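Local coordinates for heat shock protein, putative (Plasmodium falciparum, PDB 1Y6Z), which is a putative Hsp90-family chaperone, represented here by its middle domain, and probably assists ATP-dependent folding of client proteins, at residues B[203-208]-B[227-232]. Residues are numbered along the deposited sequence; the frame is centred on the assembly and turned at random.
Sequences CIYYIS and LNYDVL
L232 sits beside Y206 in parallel strand pairing, and its backbone does the joining: L232 N donates to Y205 O (3.0 Å, 165° at the hydrogen), then L232 O accepts I207 N at 2.9 Å. The I207 N-H arrives almost in line with the L232 carbonyl, whereas the donor on Y205 O lies 28° out of that carbonyl's plane. Y206 CA adds a bent CA-H...O contact to that same acceptor, L232 O (3.1 Å).

Around this ladder the packing is tight. On the face of L232 and Y206, the CB atoms meet, and L232 CD1 reaches back to I204 CG2 (3.7 Å). On the face of Y205, V231 spreads its two methyls along the neighbouring strand: CG1, anti to its own backbone N (chi1 176°), touches Y206 CA and I207 CG2, while CG2 rests against Y205 CB.

Towards Y229 the two segments diverge and the contact becomes looser and partly exposed. Here Y205 CE1 meets Y229 CD2 at 3.7 Å, the side chains crossing at a slant, and L227 CB lies over the centre of the Y229 ring. D230 OD1 takes V231 N from above the carboxylate plane, and OD2 bonds to S180 OG.

The OH of Y193, on helix 190-195, hydrogen-bonds to both Y205 N and D230 O, tying the segments together where they part. Strand 204-208 is central in a three-stranded parallel sheet of this Hsp90 middle domain, between 231-234 and 256-258; helices 212-215 and 222-226 make its beta-alpha-beta crossover to 231-234, helix 190-195 packs on L232 and helix 237-249 on the Y206 ring.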
loop_
_atom_site.group_PDB
_atom_site.type_symbol
_atom_site.label_atom_id
_atom_site.label_comp_id
_atom_site.label_asym_id
_atom_site.label_seq_id
_atom_site.Cartn_x
_atom_site.Cartn_y
_atom_site.Cartn_z
ATOM N N CYS B 203 22.709 -1.064 -10.364
ATOM C CA CYS B 203 22.556 -2.132 -9.349
ATOM C C CYS B 203 22.629 -1.561 -7.966
ATOM O O CYS B 203 23.263 -0.526 -7.764
ATOM C CB CYS B 203 23.724 -3.125 -9.428
ATOM S SG CYS B 203 23.700 -4.248 -10.781
ATOM N N ILE B 204 22.047 -2.288 -7.001
ATOM C CA ILE B 204 22.215 -1.940 -5.595
ATOM C C ILE B 204 23.276 -2.891 -5.120
ATOM O O ILE B 204 23.127 -4.105 -5.291
ATOM C CB ILE B 204 20.878 -2.188 -4.777
ATOM C CG1 ILE B 204 19.732 -1.315 -5.303
ATOM C CG2 ILE B 204 21.074 -1.959 -3.291
ATOM C CD1 ILE B 204 18.356 -1.859 -4.886
ATOM N N TYR B 205 24.337 -2.372 -4.502
ATOM C CA TYR B 205 25.425 -3.245 -4.044
ATOM C C TYR B 205 25.379 -3.404 -2.564
ATOM O O TYR B 205 24.981 -2.488 -1.887
ATOM C CB TYR B 205 26.799 -2.689 -4.451
ATOM C CG TYR B 205 26.953 -2.632 -5.951
ATOM C CD1 TYR B 205 26.581 -1.480 -6.683
ATOM C CD2 TYR B 205 27.419 -3.745 -6.650
ATOM C CE1 TYR B 205 26.703 -1.450 -8.090
ATOM C CE2 TYR B 205 27.554 -3.728 -8.035
ATOM C CZ TYR B 205 27.204 -2.581 -8.744
ATOM O OH TYR B 205 27.332 -2.613 -10.112
ATOM N N TYR B 206 25.798 -4.567 -2.068
ATOM C CA TYR B 206 26.087 -4.735 -0.650
ATOM C C TYR B 206 27.339 -5.568 -0.384
ATOM O O TYR B 206 27.813 -6.253 -1.264
ATOM C CB TYR B 206 24.879 -5.340 0.088
ATOM C CG TYR B 206 24.677 -6.813 -0.113
ATOM C CD1 TYR B 206 25.191 -7.728 0.809
ATOM C CD2 TYR B 206 23.940 -7.289 -1.183
ATOM C CE1 TYR B 206 24.990 -9.081 0.650
ATOM C CE2 TYR B 206 23.746 -8.660 -1.359
ATOM C CZ TYR B 206 24.280 -9.535 -0.426
ATOM O OH TYR B 206 24.076 -10.879 -0.573
ATOM N N ILE B 207 27.842 -5.508 0.844
ATOM C CA ILE B 207 29.067 -6.249 1.234
ATOM C C ILE B 207 29.030 -6.801 2.669
ATOM O O ILE B 207 28.892 -6.032 3.635
ATOM C CB ILE B 207 30.353 -5.389 1.028
ATOM C CG1 ILE B 207 31.620 -6.204 1.349
ATOM C CG2 ILE B 207 30.336 -4.067 1.854
ATOM C CD1 ILE B 207 32.878 -5.669 0.656
ATOM N N SER B 208 29.175 -8.127 2.799
ATOM C CA SER B 208 29.393 -8.748 4.119
ATOM C C SER B 208 30.486 -8.017 4.917
ATOM O O SER B 208 31.662 -7.946 4.495
ATOM C CB SER B 208 29.742 -10.233 3.981
ATOM O OG SER B 208 28.671 -10.977 3.406
ATOM N N LEU B 227 34.140 3.946 -8.508
ATOM C CA LEU B 227 32.941 4.450 -9.213
ATOM C C LEU B 227 32.084 5.438 -8.396
ATOM O O LEU B 227 31.114 5.991 -8.923
ATOM C CB LEU B 227 32.096 3.291 -9.753
ATOM C CG LEU B 227 32.638 2.704 -11.075
ATOM C CD1 LEU B 227 32.130 1.274 -11.380
ATOM C CD2 LEU B 227 32.359 3.618 -12.219
ATOM N N ASN B 228 32.490 5.698 -7.143
ATOM C CA ASN B 228 31.718 6.511 -6.198
ATOM C C ASN B 228 30.297 5.965 -6.000
ATOM O O ASN B 228 29.329 6.728 -5.866
ATOM C CB ASN B 228 31.658 7.960 -6.674
ATOM C CG ASN B 228 33.027 8.646 -6.616
ATOM O OD1 ASN B 228 33.549 8.906 -5.531
ATOM N ND2 ASN B 228 33.626 8.887 -7.788
ATOM N N TYR B 229 30.161 4.654 -6.075
ATOM C CA TYR B 229 28.848 4.024 -5.833
ATOM C C TYR B 229 28.697 3.810 -4.321
ATOM O O TYR B 229 29.696 3.533 -3.626
ATOM C CB TYR B 229 28.718 2.708 -6.596
ATOM C CG TYR B 229 28.573 2.825 -8.104
ATOM C CD1 TYR B 229 28.460 4.074 -8.736
ATOM C CD2 TYR B 229 28.566 1.672 -8.901
ATOM C CE1 TYR B 229 28.331 4.177 -10.124
ATOM C CE2 TYR B 229 28.420 1.754 -10.312
ATOM C CZ TYR B 229 28.310 3.008 -10.904
ATOM O OH TYR B 229 28.172 3.110 -12.274
ATOM N N ASP B 230 27.475 3.955 -3.785
ATOM C CA ASP B 230 27.262 3.514 -2.407
ATOM C C ASP B 230 27.129 2.002 -2.365
ATOM O O ASP B 230 26.736 1.370 -3.351
ATOM C CB ASP B 230 26.054 4.219 -1.742
ATOM C CG ASP B 230 26.085 4.123 -0.196
ATOM O OD1 ASP B 230 27.125 3.748 0.370
ATOM O OD2 ASP B 230 25.063 4.460 0.455
ATOM N N VAL B 231 27.456 1.434 -1.203
ATOM C CA VAL B 231 27.333 0.022 -0.939
ATOM C C VAL B 231 26.773 -0.144 0.470
ATOM O O VAL B 231 27.287 0.413 1.436
ATOM C CB VAL B 231 28.700 -0.700 -0.983
ATOM C CG1 VAL B 231 28.573 -2.175 -0.603
ATOM C CG2 VAL B 231 29.273 -0.620 -2.373
ATOM N N LEU B 232 25.729 -0.956 0.581
ATOM C CA LEU B 232 25.151 -1.259 1.899
ATOM C C LEU B 232 25.979 -2.294 2.628
ATOM O O LEU B 232 26.600 -3.148 1.995
ATOM C CB LEU B 232 23.759 -1.864 1.734
ATOM C CG LEU B 232 22.854 -1.087 0.792
ATOM C CD1 LEU B 232 21.679 -2.039 0.387
ATOM C CD2 LEU B 232 22.466 0.192 1.517
#